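Local atomic coordinates of TRAP dicarboxylate transporter-DctP subunit (PDB entry 4N6D), a protein that probably captures a small organic acid in the periplasm and hands it to the membrane subunits of a TRAP transporter. Residues T143-A148 with F235-N240; A123-Y128 with L258-A263. One frame throughout, in Å; residues are numbered along the deposited sequence.

Interaction 1 of 2, residues T143-A148 with F235-N240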
ATOM      1  N   THR A 143      -9.997  -7.123   6.775  1.00  7.59           N
ATOM      2  CA  THR A 143      -9.890  -6.610   5.400  1.00  7.18           C
ATOM      3  C   THR A 143      -8.409  -6.459   5.066  1.00  7.81           C
ATOM      4  O   THR A 143      -7.545  -6.635   5.928  1.00  6.81           O
ATOM      5  CB  THR A 143     -10.658  -5.270   5.156  1.00  7.93           C
ATOM      6  OG1 THR A 143     -10.759  -5.035   3.742  1.00  8.11           O
ATOM      7  CG2 THR A 143      -9.959  -4.107   5.811  1.00  9.24           C
ATOM      8  N   MET A 144      -8.120  -6.186   3.804  1.00  6.42           N
ATOM      9  CA  MET A 144      -6.768  -5.854   3.374  1.00  6.64           C
ATOM     10  C   MET A 144      -6.893  -4.779   2.328  1.00  7.64           C
ATOM     11  O   MET A 144      -7.944  -4.619   1.707  1.00  9.48           O
ATOM     12  CB  MET A 144      -6.050  -7.052   2.781  1.00  9.89           C
ATOM     13  CG  MET A 144      -5.918  -8.196   3.783  1.00 14.71           C
ATOM     14  SD  MET A 144      -5.089  -9.585   3.044  1.00 16.45           S
ATOM     15  CE  MET A 144      -3.392  -9.091   3.311  1.00 16.07           C
ATOM     16  N   PHE A 145      -5.816  -4.026   2.139  1.00  7.26           N
ATOM     17  CA  PHE A 145      -5.782  -3.011   1.096  1.00  8.00           C
ATOM     18  C   PHE A 145      -4.345  -2.598   0.825  1.00  8.38           C
ATOM     19  O   PHE A 145      -3.437  -3.026   1.510  1.00  8.86           O
ATOM     20  CB  PHE A 145      -6.630  -1.798   1.477  1.00  7.16           C
ATOM     21  CG  PHE A 145      -6.321  -1.246   2.827  1.00  7.21           C
ATOM     22  CD1 PHE A 145      -5.238  -0.419   3.021  1.00  7.87           C
ATOM     23  CD2 PHE A 145      -7.134  -1.542   3.906  1.00  9.86           C
ATOM     24  CE1 PHE A 145      -4.946   0.088   4.293  1.00 11.08           C
ATOM     25  CE2 PHE A 145      -6.852  -1.031   5.176  1.00 10.96           C
ATOM     26  CZ  PHE A 145      -5.758  -0.231   5.367  1.00  9.03           C
ATOM     27  N   ALA A 146      -4.159  -1.783  -0.193  1.00  6.45           N
ATOM     28  CA  ALA A 146      -2.829  -1.362  -0.616  1.00  7.86           C
ATOM     29  C   ALA A 146      -2.800   0.127  -0.856  1.00  7.57           C
ATOM     30  O   ALA A 146      -3.811   0.744  -1.209  1.00  9.55           O
ATOM     31  CB  ALA A 146      -2.410  -2.075  -1.893  1.00  9.74           C
ATOM     32  N   SER A 147      -1.610   0.707  -0.704  1.00  9.10           N
ATOM     33  CA  SER A 147      -1.385   2.090  -1.074  1.00  8.47           C
ATOM     34  C   SER A 147      -1.540   2.279  -2.587  1.00 10.61           C
ATOM     35  O   SER A 147      -1.694   1.313  -3.330  1.00  9.34           O
ATOM     36  CB  SER A 147       0.026   2.475  -0.666  1.00 10.13           C
ATOM     37  OG  SER A 147       0.974   1.849  -1.523  1.00 11.03           O
ATOM     38  N   ALA A 148      -1.490   3.528  -3.036  1.00  8.20           N
ATOM     39  CA  ALA A 148      -1.318   3.833  -4.442  1.00  8.27           C
ATOM     40  C   ALA A 148       0.116   3.510  -4.804  1.00  8.93           C
ATOM     41  O   ALA A 148       0.976   3.398  -3.920  1.00  9.68           O
ATOM     42  CB  ALA A 148      -1.604   5.294  -4.714  1.00 11.38           C
ATOM     43  N   PHE A 235      -1.412  -3.799   3.203  1.00  8.23           N
ATOM     44  CA  PHE A 235      -1.808  -3.696   4.607  1.00  6.34           C
ATOM     45  C   PHE A 235      -2.836  -4.768   4.919  1.00  7.14           C
ATOM     46  O   PHE A 235      -3.609  -5.163   4.044  1.00  6.93           O
ATOM     47  CB  PHE A 235      -2.498  -2.351   4.868  1.00  6.41           C
ATOM     48  CG  PHE A 235      -1.602  -1.148   4.736  1.00  6.27           C
ATOM     49  CD1 PHE A 235      -1.268  -0.632   3.488  1.00  8.05           C
ATOM     50  CD2 PHE A 235      -1.117  -0.516   5.856  1.00 10.73           C
ATOM     51  CE1 PHE A 235      -0.458   0.460   3.371  1.00  9.30           C
ATOM     52  CE2 PHE A 235      -0.303   0.599   5.746  1.00 11.60           C
ATOM     53  CZ  PHE A 235       0.028   1.080   4.492  1.00 10.38           C
ATOM     54  N   ALA A 236      -2.856  -5.207   6.175  1.00  6.69           N
ATOM     55  CA  ALA A 236      -3.907  -6.069   6.678  1.00  7.12           C
ATOM     56  C   ALA A 236      -4.529  -5.468   7.922  1.00  7.54           C
ATOM     57  O   ALA A 236      -3.828  -4.892   8.758  1.00  7.81           O
ATOM     58  CB  ALA A 236      -3.356  -7.463   6.999  1.00  8.15           C
ATOM     59  N   ILE A 237      -5.844  -5.587   8.025  1.00  6.02           N
ATOM     60  CA  ILE A 237      -6.550  -5.280   9.272  1.00  6.08           C
ATOM     61  C   ILE A 237      -6.835  -6.597   9.980  1.00  8.57           C
ATOM     62  O   ILE A 237      -7.524  -7.482   9.449  1.00  6.94           O
ATOM     63  CB  ILE A 237      -7.844  -4.508   9.020  1.00  7.09           C
ATOM     64  CG1 ILE A 237      -7.573  -3.222   8.204  1.00  6.13           C
ATOM     65  CG2 ILE A 237      -8.540  -4.214  10.355  1.00  6.93           C
ATOM     66  CD1 ILE A 237      -6.512  -2.291   8.816  1.00  6.12           C
ATOM     67  N   ILE A 238      -6.247  -6.750  11.163  1.00  6.17           N
ATOM     68  CA  ILE A 238      -6.313  -8.009  11.903  1.00  6.45           C
ATOM     69  C   ILE A 238      -7.106  -7.840  13.188  1.00  7.25           C
ATOM     70  O   ILE A 238      -7.083  -6.771  13.799  1.00  6.62           O
ATOM     71  CB  ILE A 238      -4.882  -8.567  12.239  1.00  8.71           C
ATOM     72  CG1 ILE A 238      -4.010  -7.529  12.959  1.00  7.49           C
ATOM     73  CG2 ILE A 238      -4.185  -9.063  10.963  1.00 12.59           C
ATOM     74  CD1 ILE A 238      -2.730  -8.115  13.608  1.00 10.86           C
ATOM     75  N   MET A 239      -7.790  -8.913  13.588  1.00  7.39           N
ATOM     76  CA  MET A 239      -8.563  -8.910  14.814  1.00  6.53           C
ATOM     77  C   MET A 239      -8.141 -10.077  15.703  1.00  7.47           C
ATOM     78  O   MET A 239      -7.880 -11.185  15.223  1.00  7.76           O
ATOM     79  CB  MET A 239     -10.050  -9.002  14.471  1.00  9.35           C
ATOM     80  CG  MET A 239     -10.947  -9.036  15.695  1.00  6.76           C
ATOM     81  SD  MET A 239     -12.688  -8.876  15.270  1.00 10.87           S
ATOM     82  CE  MET A 239     -13.369  -8.398  16.842  1.00 14.17           C
ATOM     83  N   ASN A 240      -8.080  -9.806  17.000  1.00  6.72           N
ATOM     84  CA  ASN A 240      -7.746 -10.815  18.002  1.00  7.10           C
ATOM     85  C   ASN A 240      -8.751 -11.962  17.928  1.00  8.43           C
ATOM     86  O   ASN A 240      -9.956 -11.723  17.798  1.00  8.47           O
ATOM     87  CB  ASN A 240      -7.790 -10.166  19.382  1.00  8.27           C
ATOM     88  CG  ASN A 240      -7.648 -11.166  20.487  1.00 12.82           C
ATOM     89  OD1 ASN A 240      -8.642 -11.712  20.956  1.00  9.49           O
ATOM     90  ND2 ASN A 240      -6.414 -11.400  20.934  1.00 11.76           N
TER
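Phe-145 and Phe-235 are matched across two antiparallel strands as a hydrogen-bonded pair. Phe-235 N gives to Phe-145 O at 2.8 Å, and Phe-145 N returns a bond to Phe-235 O at 3.1 Å. Two residues on, Ile-237 N gives a hydrogen bond to Thr-143 O at 2.9 Å, nearly straight at 171°. Between these pairs Met-144 lies opposite Ala-236, and its CA makes a CA-H...O contact with Phe-235 O.

The Phe-145 ring leans over its partner strand. Its CG sits between the backbone N and the carbonyl carbon (chi1 51°), and Phe-235 CB comes to lie over one ring face, 4.0 Å from the centroid. The two rings are nearly parallel, at 22°, but slid apart with little overlap. Thr-143 CG2 presses on Ile-237 CG1 at 3.5 Å, a tight carbon contact. On the opposite face of the sheet, Met-144 CE meets Ala-236 CB.

Thr-143 OG1 is hydrogen-bonded to Gly-259 O on helix 249-285. Strand 139-146 is an outermost strand of its five-stranded sheet, and strand 234-240 continues the sheet to strand 90-94. Helices 43-58 and 249-285 cover the Phe-145 face, while helix 117-131 covers Met-144.

Interaction 2 of 2, residues A123-Y128 with L258-A263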
ATOM      1  N   ALA A 123      -7.079  -7.055  -5.647  1.00  8.86           N
ATOM      2  CA  ALA A 123      -6.280  -8.238  -5.962  1.00  9.02           C
ATOM      3  C   ALA A 123      -5.693  -8.847  -4.693  1.00  7.47           C
ATOM      4  O   ALA A 123      -5.676 -10.067  -4.531  1.00  8.35           O
ATOM      5  CB  ALA A 123      -5.169  -7.927  -6.973  1.00  7.04           C
ATOM      6  N   LEU A 124      -5.223  -7.999  -3.778  1.00  7.70           N
ATOM      7  CA  LEU A 124      -4.669  -8.481  -2.511  1.00  7.43           C
ATOM      8  C   LEU A 124      -5.703  -9.264  -1.691  1.00  7.83           C
ATOM      9  O   LEU A 124      -5.402 -10.358  -1.167  1.00  8.67           O
ATOM     10  CB  LEU A 124      -4.111  -7.303  -1.709  1.00  5.87           C
ATOM     11  CG  LEU A 124      -3.560  -7.567  -0.307  1.00  8.55           C
ATOM     12  CD1 LEU A 124      -2.370  -8.512  -0.284  1.00  8.05           C
ATOM     13  CD2 LEU A 124      -3.230  -6.234   0.267  1.00  7.56           C
ATOM     14  N   TRP A 125      -6.899  -8.706  -1.572  1.00  9.42           N
ATOM     15  CA  TRP A 125      -7.979  -9.364  -0.825  1.00  9.12           C
ATOM     16  C   TRP A 125      -8.326 -10.706  -1.475  1.00  9.00           C
ATOM     17  O   TRP A 125      -8.496 -11.724  -0.782  1.00  9.82           O
ATOM     18  CB  TRP A 125      -9.215  -8.453  -0.764  1.00  7.39           C
ATOM     19  CG  TRP A 125     -10.352  -9.132  -0.107  1.00  8.87           C
ATOM     20  CD1 TRP A 125     -11.468  -9.634  -0.717  1.00 12.94           C
ATOM     21  CD2 TRP A 125     -10.470  -9.456   1.278  1.00  9.91           C
ATOM     22  NE1 TRP A 125     -12.280 -10.243   0.209  1.00 11.54           N
ATOM     23  CE2 TRP A 125     -11.699 -10.131   1.446  1.00 10.28           C
ATOM     24  CE3 TRP A 125      -9.661  -9.232   2.398  1.00  9.92           C
ATOM     25  CZ2 TRP A 125     -12.131 -10.593   2.685  1.00 14.31           C
ATOM     26  CZ3 TRP A 125     -10.105  -9.678   3.637  1.00 10.56           C
ATOM     27  CH2 TRP A 125     -11.325 -10.342   3.770  1.00 12.19           C
ATOM     28  N   ASP A 126      -8.445 -10.718  -2.805  1.00  8.29           N
ATOM     29  CA  ASP A 126      -8.732 -11.961  -3.504  1.00  7.63           C
ATOM     30  C   ASP A 126      -7.627 -13.007  -3.308  1.00 10.36           C
ATOM     31  O   ASP A 126      -7.913 -14.205  -3.155  1.00 11.06           O
ATOM     32  CB  ASP A 126      -8.933 -11.755  -5.012  1.00 10.07           C
ATOM     33  CG  ASP A 126     -10.285 -11.181  -5.367  1.00 13.88           C
ATOM     34  OD1 ASP A 126     -11.162 -11.067  -4.483  1.00 12.74           O
ATOM     35  OD2 ASP A 126     -10.484 -10.909  -6.576  1.00 13.91           O
ATOM     36  N   LEU A 127      -6.369 -12.573  -3.340  1.00  6.94           N
ATOM     37  CA  LEU A 127      -5.280 -13.509  -3.174  1.00  6.36           C
ATOM     38  C   LEU A 127      -5.333 -14.109  -1.774  1.00  9.59           C
ATOM     39  O   LEU A 127      -5.163 -15.320  -1.609  1.00  9.27           O
ATOM     40  CB  LEU A 127      -3.917 -12.853  -3.442  1.00  7.47           C
ATOM     41  CG  LEU A 127      -2.769 -13.855  -3.435  1.00  9.20           C
ATOM     42  CD1 LEU A 127      -2.705 -14.628  -4.768  1.00 10.87           C
ATOM     43  CD2 LEU A 127      -1.423 -13.183  -3.125  1.00  9.28           C
ATOM     44  N   TYR A 128      -5.555 -13.259  -0.776  1.00  9.83           N
ATOM     45  CA  TYR A 128      -5.675 -13.722   0.598  1.00 14.51           C
ATOM     46  C   TYR A 128      -6.821 -14.718   0.727  1.00 12.51           C
ATOM     47  O   TYR A 128      -6.665 -15.775   1.334  1.00 10.96           O
ATOM     48  CB  TYR A 128      -5.870 -12.551   1.581  1.00 10.97           C
ATOM     49  CG  TYR A 128      -6.422 -13.061   2.889  1.00 10.62           C
ATOM     50  CD1 TYR A 128      -5.599 -13.723   3.788  1.00 16.85           C
ATOM     51  CD2 TYR A 128      -7.777 -12.974   3.163  1.00 17.77           C
ATOM     52  CE1 TYR A 128      -6.108 -14.240   4.945  1.00 16.99           C
ATOM     53  CE2 TYR A 128      -8.288 -13.493   4.324  1.00 25.85           C
ATOM     54  CZ  TYR A 128      -7.454 -14.117   5.198  1.00 24.44           C
ATOM     55  OH  TYR A 128      -7.973 -14.635   6.363  1.00 42.81           O
ATOM     56  N   LEU A 258     -18.112  -7.023   5.045  1.00  8.08           N
ATOM     57  CA  LEU A 258     -17.287  -5.836   4.865  1.00  7.91           C
ATOM     58  C   LEU A 258     -15.851  -6.093   4.383  1.00  8.77           C
ATOM     59  O   LEU A 258     -15.130  -5.164   4.052  1.00  9.26           O
ATOM     60  CB  LEU A 258     -17.229  -5.015   6.158  1.00  7.95           C
ATOM     61  CG  LEU A 258     -18.396  -4.067   6.340  1.00 12.45           C
ATOM     62  CD1 LEU A 258     -18.493  -3.639   7.804  1.00 10.91           C
ATOM     63  CD2 LEU A 258     -18.277  -2.859   5.397  1.00 12.53           C
ATOM     64  N   GLY A 259     -15.399  -7.337   4.354  1.00  8.47           N
ATOM     65  CA  GLY A 259     -13.999  -7.556   4.008  1.00  9.31           C
ATOM     66  C   GLY A 259     -13.678  -7.083   2.593  1.00  8.08           C
ATOM     67  O   GLY A 259     -12.800  -6.243   2.370  1.00  9.32           O
ATOM     68  N   ARG A 260     -14.383  -7.634   1.616  1.00  7.56           N
ATOM     69  CA  ARG A 260     -14.170  -7.210   0.237  1.00  7.85           C
ATOM     70  C   ARG A 260     -14.597  -5.754   0.028  1.00  7.96           C
ATOM     71  O   ARG A 260     -13.916  -4.982  -0.658  1.00  8.46           O
ATOM     72  CB  ARG A 260     -14.925  -8.115  -0.740  1.00  8.97           C
ATOM     73  CG  ARG A 260     -14.567  -7.820  -2.175  1.00 11.64           C
ATOM     74  CD  ARG A 260     -15.657  -8.312  -3.111  1.00 19.90           C
ATOM     75  NE  ARG A 260     -15.416  -7.813  -4.461  1.00 29.86           N
ATOM     76  CZ  ARG A 260     -14.505  -8.317  -5.272  1.00 29.81           C
ATOM     77  NH1 ARG A 260     -13.787  -9.360  -4.880  1.00 35.53           N
ATOM     78  NH2 ARG A 260     -14.333  -7.797  -6.486  1.00 28.19           N
ATOM     79  N   GLU A 261     -15.719  -5.372   0.623  1.00  9.23           N
ATOM     80  CA  GLU A 261     -16.238  -4.025   0.457  1.00  8.63           C
ATOM     81  C   GLU A 261     -15.205  -3.013   0.923  1.00  9.78           C
ATOM     82  O   GLU A 261     -14.989  -1.987   0.286  1.00  9.50           O
ATOM     83  CB  GLU A 261     -17.504  -3.799   1.280  1.00 11.52           C
ATOM     84  CG  GLU A 261     -18.686  -4.650   0.922  1.00 18.39           C
ATOM     85  CD  GLU A 261     -19.961  -4.184   1.616  1.00 21.65           C
ATOM     86  OE1 GLU A 261     -19.977  -3.030   2.093  1.00 15.74           O
ATOM     87  OE2 GLU A 261     -20.939  -4.971   1.656  1.00 22.18           O
ATOM     88  N   GLN A 262     -14.601  -3.268   2.078  1.00  9.43           N
ATOM     89  CA  GLN A 262     -13.671  -2.301   2.648  1.00  8.66           C
ATOM     90  C   GLN A 262     -12.369  -2.234   1.855  1.00  8.51           C
ATOM     91  O   GLN A 262     -11.748  -1.169   1.762  1.00  8.23           O
ATOM     92  CB  GLN A 262     -13.422  -2.586   4.138  1.00  7.24           C
ATOM     93  CG  GLN A 262     -12.680  -1.491   4.873  1.00  9.51           C
ATOM     94  CD  GLN A 262     -13.492  -0.241   5.012  1.00  9.55           C
ATOM     95  OE1 GLN A 262     -14.691  -0.250   4.789  1.00 11.73           O
ATOM     96  NE2 GLN A 262     -12.844   0.843   5.409  1.00  8.62           N
ATOM     97  N   ALA A 263     -11.948  -3.360   1.284  1.00  8.59           N
ATOM     98  CA  ALA A 263     -10.788  -3.367   0.402  1.00  7.00           C
ATOM     99  C   ALA A 263     -11.058  -2.410  -0.782  1.00  9.38           C
ATOM    100  O   ALA A 263     -10.235  -1.543  -1.117  1.00  8.86           O
ATOM    101  CB  ALA A 263     -10.509  -4.792  -0.101  1.00  8.51           C
TER
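Trp-125 lies flat against the backbone of Gly-259 and Arg-260, in a contact between two helices that run roughly antiparallel. The segments belong to helices 117-131 and 249-285. The axes of segments 123-128 and 258-263 come within 9.7 Å, at 153° between their directions. Both helices pack beside strand 139-146 in this periplasmic binding protein fold.

The indole carries most of the contact. The Trp-125 CB points toward the second helix, and CG, anti to the backbone N (chi1 176°), carries the indole on across it. One ring face rests on the second helix. Gly-259 CA stands over the six-membered ring, 4.2 Å from its centroid. Arg-260 CA stands over the five-membered ring at 3.9 Å. Both are CH-pi contacts. Gly-259 has no side chain, and a CB there would clash with Trp-125 CZ2. The close fit of ring to backbone therefore depends on this glycine. Arg-260 CB comes to 3.5 Å from Trp-125 NE1. Further along, Trp-125 CB touches Ala-263 CB at 3.9 Å.

A charged pair adds to the packing. The Arg-260 chain is extended from CG to NE, and NH1 forms a salt bridge with Asp-126 OD1 at 3.2 Å. The carboxylate oxygen lies near the guanidinium plane, at its edge, and the two flat groups are 30° apart. Asp-126 OD2 has a salt bridge to Lys-335 and a hydrogen bond to Tyr-336 OH, which also bonds Arg-260 NH2.

The contact thus joins an indole packed on a helix backbone to a charge network reaching helix 322-337. Two basic groups close to Asp-126 would be expected to favour its ionised form.

How the interactions relate
From the N terminus, after three strands of the five-stranded sheet, the chain enters helix 117-131, which holds residues 123-128. It then enters strand 139-146, where interaction 1 begins. Residues 235-240 return beside this strand and close the inner loop. Residues 258-263, on helix 249-285, close the outer one. Interaction 1 is therefore nested inside interaction 2, and the two do not cross. Their centres are 9 Å apart and they touch directly. Met-144 O packs against Ala-263 CB, and Met-144 SD packs on Tyr-128 CB. Together they tie an outermost strand of the five-stranded sheet to its neighbour and to two helices packed beside it.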